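Local coordinates for protein putative retaining b-glycosidase (Saccharophagus degradans, PDB 5A95) that hydrolyses mixed-linkage beta-glucans as a glycoside hydrolase of family 5 (subfamily 26), probably by a retaining mechanism, and assembles as a trimer that probably shapes its specificity, at residues L139-I144 against R165-R170; E150-Q153 against D158-I161; P255-A260 against G310-R315; L273-W278 against V317-K322. The protein carries 1 engineered substitution. All coordinates share one frame; numbering follows the deposited sequence.

Contact 1: L139-I144 against R165-R170. With BGC (beta-D-glucopyranose), chain D.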
# COMPACT_ATOMS: atom_id res chain seq x y z
N LEU A 139 -13.64 -17.31 -12.89
CA LEU A 139 -13.67 -16.04 -12.21
C LEU A 139 -12.39 -15.31 -12.54
O LEU A 139 -11.29 -15.81 -12.30
CB LEU A 139 -13.81 -16.22 -10.70
CG LEU A 139 -15.04 -16.99 -10.24
CD1 LEU A 139 -15.11 -17.06 -8.72
CD2 LEU A 139 -16.33 -16.43 -10.83
N ASP A 140 -12.55 -14.12 -13.11
CA ASP A 140 -11.45 -13.32 -13.66
C ASP A 140 -11.34 -12.02 -12.87
O ASP A 140 -12.28 -11.23 -12.81
CB ASP A 140 -11.77 -13.08 -15.14
CG ASP A 140 -11.16 -11.84 -15.73
OD1 ASP A 140 -10.07 -11.41 -15.35
OD2 ASP A 140 -11.83 -11.25 -16.63
N TRP A 141 -10.21 -11.83 -12.20
CA TRP A 141 -9.93 -10.55 -11.56
C TRP A 141 -9.46 -9.60 -12.67
O TRP A 141 -8.33 -9.67 -13.18
CB TRP A 141 -8.89 -10.75 -10.47
CG TRP A 141 -8.54 -9.52 -9.66
CD1 TRP A 141 -7.28 -8.98 -9.51
CD2 TRP A 141 -9.41 -8.71 -8.86
NE1 TRP A 141 -7.33 -7.90 -8.67
CE2 TRP A 141 -8.62 -7.72 -8.26
CE3 TRP A 141 -10.79 -8.73 -8.58
CZ2 TRP A 141 -9.15 -6.77 -7.37
CZ3 TRP A 141 -11.31 -7.78 -7.69
CH2 TRP A 141 -10.50 -6.80 -7.12
N HIS A 142 -10.39 -8.77 -13.10
CA HIS A 142 -10.30 -8.13 -14.41
C HIS A 142 -9.64 -6.76 -14.31
O HIS A 142 -10.28 -5.71 -14.35
CB HIS A 142 -11.66 -8.07 -15.07
CG HIS A 142 -11.60 -7.81 -16.53
ND1 HIS A 142 -11.45 -8.81 -17.45
CD2 HIS A 142 -11.63 -6.65 -17.22
CE1 HIS A 142 -11.43 -8.28 -18.66
NE2 HIS A 142 -11.54 -6.97 -18.55
N SER A 143 -8.32 -6.79 -14.21
CA SER A 143 -7.50 -5.62 -14.25
C SER A 143 -6.59 -5.69 -15.49
O SER A 143 -6.43 -6.73 -16.12
CB SER A 143 -6.70 -5.49 -12.95
OG SER A 143 -5.89 -4.32 -12.95
N ILE A 144 -6.04 -4.54 -15.85
CA ILE A 144 -5.17 -4.35 -17.01
C ILE A 144 -4.06 -3.43 -16.55
O ILE A 144 -4.34 -2.26 -16.21
CB ILE A 144 -5.91 -3.72 -18.21
CG1 ILE A 144 -7.15 -4.52 -18.59
CG2 ILE A 144 -4.94 -3.60 -19.38
CD1 ILE A 144 -7.89 -4.00 -19.80
N ARG A 165 -4.88 -9.85 -3.37
CA ARG A 165 -4.74 -10.98 -2.44
C ARG A 165 -6.05 -11.20 -1.68
O ARG A 165 -6.48 -12.34 -1.51
CB ARG A 165 -3.63 -10.70 -1.43
CG ARG A 165 -2.22 -10.78 -1.94
CD ARG A 165 -1.27 -10.64 -0.75
NE ARG A 165 0.10 -10.50 -1.14
CZ ARG A 165 0.88 -11.48 -1.56
NH1 ARG A 165 0.44 -12.74 -1.54
NH2 ARG A 165 2.12 -11.23 -1.93
N ASP A 166 -6.65 -10.12 -1.19
CA ASP A 166 -7.87 -10.25 -0.40
C ASP A 166 -9.03 -10.79 -1.22
O ASP A 166 -9.82 -11.60 -0.73
CB ASP A 166 -8.22 -8.94 0.29
CG ASP A 166 -9.54 -9.00 0.99
OD1 ASP A 166 -9.60 -9.62 2.07
OD2 ASP A 166 -10.54 -8.46 0.48
N PHE A 167 -9.15 -10.32 -2.46
CA PHE A 167 -10.13 -10.88 -3.37
C PHE A 167 -9.98 -12.40 -3.47
O PHE A 167 -10.94 -13.15 -3.26
CB PHE A 167 -10.06 -10.20 -4.74
CG PHE A 167 -10.91 -10.85 -5.80
CD1 PHE A 167 -12.26 -10.60 -5.86
CD2 PHE A 167 -10.35 -11.73 -6.72
CE1 PHE A 167 -13.04 -11.21 -6.82
CE2 PHE A 167 -11.13 -12.34 -7.69
CZ PHE A 167 -12.47 -12.07 -7.74
N TRP A 168 -8.76 -12.84 -3.75
CA TRP A 168 -8.56 -14.27 -3.93
C TRP A 168 -8.73 -15.04 -2.60
O TRP A 168 -9.25 -16.17 -2.61
CB TRP A 168 -7.22 -14.57 -4.62
CG TRP A 168 -7.27 -14.20 -6.07
CD1 TRP A 168 -6.52 -13.25 -6.71
CD2 TRP A 168 -8.19 -14.72 -7.05
NE1 TRP A 168 -6.90 -13.18 -8.02
CE2 TRP A 168 -7.92 -14.07 -8.27
CE3 TRP A 168 -9.22 -15.68 -7.01
CZ2 TRP A 168 -8.63 -14.33 -9.42
CZ3 TRP A 168 -9.92 -15.92 -8.15
CH2 TRP A 168 -9.62 -15.26 -9.34
N ARG A 169 -8.33 -14.47 -1.47
CA ARG A 169 -8.57 -15.09 -0.18
C ARG A 169 -10.06 -15.31 0.04
O ARG A 169 -10.51 -16.42 0.42
CB ARG A 169 -7.95 -14.23 0.93
CG ARG A 169 -8.13 -14.76 2.35
CD ARG A 169 -9.47 -14.33 2.98
NE ARG A 169 -9.56 -14.76 4.37
CZ ARG A 169 -9.04 -14.09 5.39
NH1 ARG A 169 -8.40 -12.97 5.19
NH2 ARG A 169 -9.16 -14.56 6.63
N ARG A 170 -10.85 -14.28 -0.20
CA ARG A 170 -12.28 -14.35 0.04
C ARG A 170 -12.97 -15.35 -0.89
O ARG A 170 -13.85 -16.11 -0.47
CB ARG A 170 -12.94 -12.99 -0.15
CG ARG A 170 -12.66 -11.97 0.93
CD ARG A 170 -13.21 -10.63 0.48
NE ARG A 170 -12.97 -9.48 1.34
CZ ARG A 170 -13.79 -9.08 2.31
NH1 ARG A 170 -14.86 -9.75 2.63
NH2 ARG A 170 -13.51 -7.98 2.96
C2 BGC D . -9.89 -5.78 -22.24
C3 BGC D . -11.41 -5.65 -22.29
C4 BGC D . -11.81 -4.75 -23.47
C5 BGC D . -11.21 -5.29 -24.75
C6 BGC D . -11.58 -4.47 -25.96
C1 BGC D . -9.24 -6.03 -23.60
O1 BGC D . -7.89 -5.66 -23.64
O2 BGC D . -9.51 -6.81 -21.27
O3 BGC D . -11.85 -5.17 -20.98
O4 BGC D . -13.22 -4.58 -23.67
O5 BGC D . -9.79 -5.20 -24.60
O6 BGC D . -10.78 -4.98 -27.02

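Contact 2: E150-Q153 against D158-I161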
# COMPACT_ATOMS: atom_id res chain seq x y z
N GLU A 150 1.49 -1.43 -9.11
CA GLU A 150 0.11 -0.97 -8.88
C GLU A 150 -0.24 0.21 -9.80
O GLU A 150 -0.84 1.17 -9.34
CB GLU A 150 -0.16 -0.67 -7.38
CG GLU A 150 0.12 -1.89 -6.50
CD GLU A 150 0.00 -1.63 -5.04
OE1 GLU A 150 -0.03 -0.45 -4.66
OE2 GLU A 150 -0.06 -2.61 -4.23
N GLN A 151 0.10 0.08 -11.07
CA GLN A 151 -0.21 1.08 -12.09
C GLN A 151 -0.97 0.40 -13.23
O GLN A 151 -0.62 -0.70 -13.64
CB GLN A 151 1.06 1.74 -12.67
CG GLN A 151 2.01 2.31 -11.64
CD GLN A 151 1.44 3.47 -10.87
OE1 GLN A 151 1.14 4.53 -11.44
NE2 GLN A 151 1.32 3.33 -9.57
N TYR A 152 -1.98 1.08 -13.77
CA TYR A 152 -2.98 0.44 -14.64
C TYR A 152 -3.33 1.25 -15.86
O TYR A 152 -3.10 2.48 -15.95
CB TYR A 152 -4.26 0.09 -13.83
CG TYR A 152 -3.89 -0.69 -12.59
CD1 TYR A 152 -3.65 -2.05 -12.63
CD2 TYR A 152 -3.72 -0.04 -11.39
CE1 TYR A 152 -3.21 -2.74 -11.52
CE2 TYR A 152 -3.29 -0.70 -10.27
CZ TYR A 152 -3.06 -2.07 -10.32
OH TYR A 152 -2.61 -2.73 -9.20
N GLN A 153 -4.00 0.58 -16.80
CA GLN A 153 -4.42 1.20 -18.02
C GLN A 153 -5.50 2.28 -17.80
O GLN A 153 -5.56 3.25 -18.56
CB GLN A 153 -4.88 0.13 -19.02
CG GLN A 153 -5.37 0.70 -20.35
CD GLN A 153 -5.61 -0.38 -21.34
OE1 GLN A 153 -4.66 -1.03 -21.74
NE2 GLN A 153 -6.85 -0.53 -21.77
N ASP A 158 -8.12 -0.23 -11.45
CA ASP A 158 -7.18 0.09 -10.38
C ASP A 158 -7.34 -0.85 -9.20
O ASP A 158 -8.45 -1.12 -8.75
CB ASP A 158 -7.41 1.53 -9.90
CG ASP A 158 -6.35 2.01 -8.94
OD1 ASP A 158 -5.18 1.88 -9.27
OD2 ASP A 158 -6.64 2.54 -7.87
N THR A 159 -6.21 -1.34 -8.70
CA THR A 159 -6.19 -2.24 -7.58
C THR A 159 -4.85 -2.13 -6.88
O THR A 159 -3.99 -1.30 -7.25
CB THR A 159 -6.57 -3.69 -8.01
OG1 THR A 159 -6.71 -4.53 -6.84
CG2 THR A 159 -5.56 -4.32 -8.97
N THR A 160 -4.67 -2.93 -5.85
CA THR A 160 -3.41 -3.02 -5.12
C THR A 160 -3.10 -4.50 -4.93
O THR A 160 -3.97 -5.37 -5.08
CB THR A 160 -3.50 -2.38 -3.73
OG1 THR A 160 -4.49 -3.07 -2.95
CG2 THR A 160 -3.82 -0.90 -3.80
N ILE A 161 -1.87 -4.80 -4.58
CA ILE A 161 -1.53 -6.18 -4.24
C ILE A 161 -2.39 -6.64 -3.06
O ILE A 161 -2.90 -7.74 -3.04
CB ILE A 161 -0.02 -6.35 -3.98
CG1 ILE A 161 0.77 -6.04 -5.24
CG2 ILE A 161 0.26 -7.76 -3.51
CD1 ILE A 161 2.26 -6.01 -5.08
O HOH W 1 -2.76 3.08 -9.95

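Contact 3: P255-A260 against G310-R315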
# COMPACT_ATOMS: atom_id res chain seq x y z
N PRO A 255 -5.62 -13.97 -27.85
CA PRO A 255 -5.16 -13.81 -29.21
C PRO A 255 -6.16 -13.06 -30.11
O PRO A 255 -6.75 -13.61 -31.06
CB PRO A 255 -4.99 -15.25 -29.67
CG PRO A 255 -6.11 -15.97 -28.96
CD PRO A 255 -6.16 -15.33 -27.61
N TYR A 256 -6.34 -11.77 -29.84
CA TYR A 256 -7.12 -10.93 -30.72
C TYR A 256 -6.47 -10.87 -32.12
O TYR A 256 -5.26 -11.09 -32.26
CB TYR A 256 -7.30 -9.58 -30.08
CG TYR A 256 -8.35 -9.53 -28.99
CD1 TYR A 256 -9.67 -9.85 -29.25
CD2 TYR A 256 -8.03 -9.08 -27.72
CE1 TYR A 256 -10.64 -9.74 -28.27
CE2 TYR A 256 -9.01 -8.94 -26.75
CZ TYR A 256 -10.30 -9.29 -27.02
OH TYR A 256 -11.26 -9.15 -26.03
N PRO A 257 -7.27 -10.51 -33.15
CA PRO A 257 -6.78 -10.67 -34.51
C PRO A 257 -5.54 -9.90 -34.91
O PRO A 257 -4.76 -10.37 -35.74
CB PRO A 257 -7.98 -10.23 -35.40
CG PRO A 257 -8.90 -9.49 -34.49
CD PRO A 257 -8.70 -10.16 -33.14
N GLN A 258 -5.35 -8.71 -34.32
CA GLN A 258 -4.24 -7.84 -34.70
C GLN A 258 -3.05 -7.95 -33.75
O GLN A 258 -2.08 -7.23 -33.92
CB GLN A 258 -4.69 -6.39 -34.84
CG GLN A 258 -5.78 -6.22 -35.89
CD GLN A 258 -6.36 -4.84 -35.88
OE1 GLN A 258 -7.06 -4.44 -34.94
NE2 GLN A 258 -6.07 -4.08 -36.92
N LYS A 259 -3.08 -8.89 -32.80
CA LYS A 259 -1.90 -9.12 -31.98
C LYS A 259 -0.71 -9.64 -32.80
O LYS A 259 0.40 -9.14 -32.69
CB LYS A 259 -2.19 -10.08 -30.82
CG LYS A 259 -3.20 -9.55 -29.82
CD LYS A 259 -2.85 -8.20 -29.16
CE LYS A 259 -1.66 -8.27 -28.24
NZ LYS A 259 -1.47 -7.00 -27.48
N ALA A 260 -0.97 -10.66 -33.61
CA ALA A 260 0.03 -11.13 -34.57
C ALA A 260 -0.08 -10.27 -35.83
O ALA A 260 -1.19 -10.02 -36.29
CB ALA A 260 -0.20 -12.59 -34.91
N GLY A 310 -13.16 -10.81 -40.80
CA GLY A 310 -13.87 -12.05 -40.51
C GLY A 310 -13.07 -13.30 -40.78
O GLY A 310 -13.38 -14.35 -40.22
N SER A 311 -12.03 -13.21 -41.61
CA SER A 311 -11.18 -14.37 -41.88
C SER A 311 -10.51 -14.91 -40.63
O SER A 311 -10.16 -16.08 -40.56
CB SER A 311 -10.15 -14.04 -42.98
OG SER A 311 -9.37 -12.91 -42.62
N TYR A 312 -10.32 -14.06 -39.63
CA TYR A 312 -9.77 -14.51 -38.36
C TYR A 312 -10.58 -15.59 -37.67
O TYR A 312 -10.00 -16.44 -37.01
CB TYR A 312 -9.63 -13.33 -37.45
CG TYR A 312 -9.51 -13.57 -35.97
CD1 TYR A 312 -8.31 -13.84 -35.36
CD2 TYR A 312 -10.63 -13.42 -35.16
CE1 TYR A 312 -8.21 -13.95 -33.99
CE2 TYR A 312 -10.55 -13.50 -33.80
CZ TYR A 312 -9.34 -13.77 -33.21
OH TYR A 312 -9.28 -13.82 -31.84
N GLY A 313 -11.91 -15.54 -37.78
CA GLY A 313 -12.73 -16.49 -37.04
C GLY A 313 -12.36 -17.93 -37.37
O GLY A 313 -12.00 -18.72 -36.50
N PRO A 314 -12.46 -18.28 -38.67
CA PRO A 314 -12.12 -19.65 -39.04
C PRO A 314 -10.68 -20.02 -38.70
O PRO A 314 -10.41 -21.15 -38.34
CB PRO A 314 -12.40 -19.68 -40.55
CG PRO A 314 -13.51 -18.66 -40.73
CD PRO A 314 -13.20 -17.57 -39.72
N ARG A 315 -9.78 -19.05 -38.84
CA ARG A 315 -8.37 -19.30 -38.53
C ARG A 315 -8.14 -19.63 -37.07
O ARG A 315 -7.49 -20.63 -36.75
CB ARG A 315 -7.50 -18.12 -38.89
CG ARG A 315 -7.23 -17.96 -40.33
CD ARG A 315 -6.01 -17.07 -40.57
NE ARG A 315 -5.99 -16.91 -41.99
CZ ARG A 315 -6.21 -15.78 -42.65
NH1 ARG A 315 -6.47 -14.69 -42.01
NH2 ARG A 315 -6.17 -15.80 -43.98

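Contact 4: L273-W278 against V317-K322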
# COMPACT_ATOMS: atom_id res chain seq x y z
N LEU A 273 2.94 -17.49 -36.02
CA LEU A 273 3.08 -16.44 -35.04
C LEU A 273 2.33 -16.77 -33.75
O LEU A 273 2.83 -16.51 -32.65
CB LEU A 273 2.63 -15.10 -35.63
CG LEU A 273 3.60 -14.49 -36.62
CD1 LEU A 273 2.96 -13.38 -37.41
CD2 LEU A 273 4.82 -13.98 -35.90
N TRP A 274 1.13 -17.31 -33.88
CA TRP A 274 0.40 -17.73 -32.69
C TRP A 274 1.14 -18.82 -31.92
O TRP A 274 1.24 -18.76 -30.70
CB TRP A 274 -1.01 -18.21 -33.04
CG TRP A 274 -1.92 -17.12 -33.54
CD1 TRP A 274 -1.81 -15.78 -33.30
CD2 TRP A 274 -3.10 -17.28 -34.34
NE1 TRP A 274 -2.82 -15.10 -33.95
CE2 TRP A 274 -3.63 -15.99 -34.58
CE3 TRP A 274 -3.72 -18.38 -34.94
CZ2 TRP A 274 -4.78 -15.79 -35.35
CZ3 TRP A 274 -4.85 -18.19 -35.68
CH2 TRP A 274 -5.37 -16.89 -35.89
N ASP A 275 1.71 -19.78 -32.62
CA ASP A 275 2.40 -20.83 -31.92
C ASP A 275 3.64 -20.28 -31.21
O ASP A 275 3.95 -20.71 -30.09
CB ASP A 275 2.73 -21.99 -32.85
CG ASP A 275 2.75 -23.31 -32.13
OD1 ASP A 275 1.70 -23.97 -32.01
OD2 ASP A 275 3.83 -23.67 -31.66
N GLU A 276 4.32 -19.32 -31.82
CA GLU A 276 5.53 -18.77 -31.24
C GLU A 276 5.28 -18.08 -29.91
O GLU A 276 6.04 -18.26 -28.96
CB GLU A 276 6.19 -17.77 -32.21
CG GLU A 276 6.88 -18.45 -33.38
CD GLU A 276 7.48 -17.50 -34.39
OE1 GLU A 276 7.39 -16.27 -34.23
OE2 GLU A 276 8.08 -18.01 -35.36
N LYS A 277 4.24 -17.26 -29.85
CA LYS A 277 4.02 -16.44 -28.67
C LYS A 277 3.22 -17.12 -27.59
O LYS A 277 3.45 -16.86 -26.42
CB LYS A 277 3.40 -15.07 -29.05
CG LYS A 277 4.41 -14.06 -29.61
CD LYS A 277 5.32 -13.52 -28.51
CE LYS A 277 6.34 -12.54 -29.07
NZ LYS A 277 7.28 -12.05 -28.02
N TRP A 278 2.28 -17.99 -27.96
CA TRP A 278 1.42 -18.60 -26.93
C TRP A 278 1.02 -20.05 -27.18
O TRP A 278 0.86 -20.79 -26.24
CB TRP A 278 0.18 -17.73 -26.65
CG TRP A 278 -0.70 -17.53 -27.86
CD1 TRP A 278 -0.57 -16.57 -28.85
CD2 TRP A 278 -1.83 -18.33 -28.24
NE1 TRP A 278 -1.56 -16.74 -29.79
CE2 TRP A 278 -2.33 -17.82 -29.46
CE3 TRP A 278 -2.46 -19.44 -27.67
CZ2 TRP A 278 -3.45 -18.36 -30.08
CZ3 TRP A 278 -3.57 -19.96 -28.28
CH2 TRP A 278 -4.04 -19.45 -29.48
N VAL A 317 -10.28 -20.59 -34.78
CA VAL A 317 -10.95 -21.82 -34.42
C VAL A 317 -10.19 -23.06 -34.92
O VAL A 317 -10.01 -24.02 -34.17
CB VAL A 317 -12.42 -21.80 -34.90
CG1 VAL A 317 -13.07 -23.16 -34.83
CG2 VAL A 317 -13.21 -20.80 -34.06
N LYS A 318 -9.74 -23.03 -36.16
CA LYS A 318 -8.96 -24.14 -36.72
C LYS A 318 -7.70 -24.36 -35.89
O LYS A 318 -7.35 -25.48 -35.55
CB LYS A 318 -8.59 -23.84 -38.18
CG LYS A 318 -7.75 -24.91 -38.87
CD LYS A 318 -7.80 -24.78 -40.40
CE LYS A 318 -7.19 -26.01 -41.08
NZ LYS A 318 -5.89 -25.65 -41.65
N TYR A 319 -7.02 -23.28 -35.56
CA TYR A 319 -5.80 -23.36 -34.76
C TYR A 319 -6.08 -23.90 -33.36
O TYR A 319 -5.41 -24.84 -32.90
CB TYR A 319 -5.11 -21.99 -34.71
CG TYR A 319 -3.84 -22.02 -33.94
CD1 TYR A 319 -2.70 -22.56 -34.51
CD2 TYR A 319 -3.78 -21.55 -32.64
CE1 TYR A 319 -1.53 -22.65 -33.80
CE2 TYR A 319 -2.61 -21.65 -31.90
CZ TYR A 319 -1.48 -22.17 -32.49
OH TYR A 319 -0.35 -22.28 -31.76
N MET A 320 -7.07 -23.34 -32.66
CA MET A 320 -7.35 -23.82 -31.32
C MET A 320 -7.79 -25.29 -31.33
O MET A 320 -7.43 -26.04 -30.42
CB MET A 320 -8.41 -22.97 -30.64
CG MET A 320 -7.96 -21.55 -30.32
SD MET A 320 -9.15 -20.60 -29.37
CE MET A 320 -10.57 -20.63 -30.44
N GLN A 321 -8.57 -25.67 -32.32
CA GLN A 321 -9.09 -27.05 -32.35
C GLN A 321 -7.95 -28.03 -32.58
O GLN A 321 -7.93 -29.09 -31.96
CB GLN A 321 -10.26 -27.20 -33.38
CG GLN A 321 -11.55 -26.49 -32.88
CD GLN A 321 -12.82 -26.60 -33.75
OE1 GLN A 321 -12.75 -26.80 -34.99
NE2 GLN A 321 -14.00 -26.40 -33.11
N LYS A 322 -6.97 -27.67 -33.42
CA LYS A 322 -5.77 -28.48 -33.62
C LYS A 322 -4.97 -28.68 -32.33
O LYS A 322 -4.48 -29.77 -32.06
CB LYS A 322 -4.85 -27.85 -34.68
CG LYS A 322 -3.59 -28.66 -34.89
CD LYS A 322 -2.80 -28.20 -36.09
CE LYS A 322 -1.65 -29.17 -36.33
NZ LYS A 322 -0.76 -28.72 -37.42

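Contact 1: L139-I144 against R165-R170
Trp141, Phe167 and Trp168 form an aromatic cluster that makes up the packing between strand 139-141 and helix 165-170 of the beta/alpha barrel expected of family 5. Trp141 and Phe167 carry most of it. Their rings make an offset stack, the six-membered ring of Trp141 lying 4.3 Å from the Phe167 ring between centroids with the planes turned by 23°. Trp141 CE3 sits over the middle of the Phe167 ring, 3.5 Å from CG, whereas CG itself lies near the rim of the indole. A chi1 of 172° swings the phenyl ring against the indole face; Phe167 CB rests over the same six-membered ring in a CH-pi contact. Trp168 comes in beside them, CZ2 touching Trp141 CB at 3.7 Å, and points its CH2 edge at Leu139 O, 3.4 Å away. A leucine here, having no ring to stack, is likely to leave the face of Trp141 less well covered. Just past the C-terminal end of the strand, His142 gives a hydrogen bond from ND1 to the syn lone pair of Asp140 OD2 (2.6 Å) and a nearly straight one (170°) from NE2 to glucose O3 (3.0 Å), so the carboxylate fixes the imidazole that holds the sugar. Trp111 meets both Trp141 and Phe167 edge-to-face, and the indole nitrogens are bonded to Thr164 (Trp141) and Leu186 O (Trp168). Strand 136-144 runs between the parallel strands 101-106 and 181-185, and helix 161-174, nearly antiparallel to it, packs against its outer side.

Contact 2: E150-Q153 against D158-I161
A G1 beta bulge at Glu150 and Gln151 and the N-terminus of helix 161-174 meet in this contact, where the two limbs of a barrel loop are tied together just before the helix starts. Glu150 and Tyr152 reach across from the first limb. Glu150, its chain extended beyond CG, brings OE2 to the backbone N of Ile161 at 2.9 Å in a nearly straight bond (169°); the N-H comes from above the carboxylate plane. The same oxygen lies 3.5 Å from Thr160 CB. Thr160 is the N-cap of the helix, its OG1 bonded to Glu163 N. Tyr152 crosses the second limb, at about a right angle to the Asp158 side chain: Tyr152 OH donates to Thr159 O at 2.8 Å, approaching from above the carbonyl plane, and is also 3.4 Å from Thr159 CG2. Holding CG beside the backbone N (chi1 -52°) turns the phenol toward the other limb, where one ring face lies against the Asp158 backbone and Tyr152 CD2 meets Asp158 OD1 at 3.2 Å. A water donates to both Glu150 O and Asp158 OD1, each at 2.8 Å, bridging the two limbs. Lys162 of the third subunit forms a salt bridge with Asp158 OD2 and a hydrogen bond with Thr159 O, and Arg169 of that subunit bonds Tyr152 O, so this loop is part of the trimer interface. Chemically the contact is polar: Glu150 offers a backbone N-H of the first helical turn a negative charge that the helix dipole is likely to stabilise, while Thr159 O accepts from both the tyrosine and the neighbouring lysine.

Contact 3: P255-A260 against G310-R315
The Tyr312 ring has Pro257 over one face and Pro255 O at its edge. Pro257 CB stands 3.6 Å above the ring plane, displaced toward the rim, and makes a CH-pi contact 3.8 Å from the centroid, 20° off the normal; Pro257 CB comes within 3.6 Å of Tyr312 CD1. While CB sits over the CG and CD1 end, Pro257 CD lies 3.7 Å from Tyr312 CZ, the proline crossing the phenol at about a right angle. At the edge, Tyr312 OH donates to Pro255 O at 2.7 Å, the donor tilted 33° from the carbonyl plane. That hydroxyl also takes a hydrogen bond from Gly293 N, so the buried oxygen is gripped by two bonds and the ring's reach is fixed at its end. A chi1 of 161°, which turns the ring away from its own backbone N, extends Tyr312 from the first turn of its helix straight toward the 255-257 backbone. The neighbouring Tyr256 points the other way, close to the bound glucose in the conformer described; Tyr312 instead contacts the two prolines that flank it, Pro255 through its O and Pro257 through its ring. Beyond the ring, Arg315 forms a salt bridge with Asp267, and Pro255 and Ala260 pack on helix 267-279. The contact thus fastens the loop that follows strand 250-252 to the start of helix 312-323, beside helix 267-279.

Contact 4: L273-W278 against V317-K322
Two barrel helices, 267-279 and 312-323, meet through an aromatic cluster of Trp274, Trp278 and Tyr319; the axes of segments 273-278 and 317-322 approach to 11.9 Å and cross at -52°. Tyr319 reaches from the second helix to both tryptophans, its fully extended first torsion (chi1 -178°) carrying the ring across the interface. Val317, on the side away from the tryptophans, faces helix 350-363. The polar part is one hydrogen bond: in the Asp275 conformer described, Tyr319 OH donates to Asp275 OD1 at 2.7 Å, meeting it on the anti side and out of the carboxylate plane. In that conformer Asp275 OD1 also forms a salt bridge with Lys323, so charge gathers at the same spot. A phenylalanine in place of Tyr319 would probably keep much of the ring packing but leave Asp275, as placed in this conformer, without its hydroxyl donor. The remaining interactions are between rings. Trp274 CB lies over one face of Tyr319 in a CH-pi contact, 4.2 Å from the centroid. Trp274 also brings the edge of its indole close, CE3 to Tyr319 CG at 3.8 Å, with the two planes oblique. The second ring pair is an offset edge-to-face one: the edge of Tyr319 points toward the face of the Trp278 six-membered ring, planes at 77°. Trp278 sits at the end of a wider pi-type turn, and its CH2 touches Tyr319 CE2 at 3.6 Å.

Contacts 1 and 2 form one neighbourhood and contacts 3 and 4 another, about 28 to 30 Å away between centres. Contact 2 is nested in the chain loop closed by contact 1, and the two touch, with Thr159 OG1 against Trp141. Contacts 3 and 4 share helix 312-323 and interleave along the chain, Pro255 packing on Trp278. Contacts 1, 3 and 4 are buried. Contact 1 is the most central, an aromatic core between strand and helix with a sugar-binding edge; contact 4 is aromatic too but joins helix to helix. Contact 3 ties a loop to a helix by proline and tyrosine. Contact 2, only partly buried and facing another subunit, relies on hydrogen bonds and water.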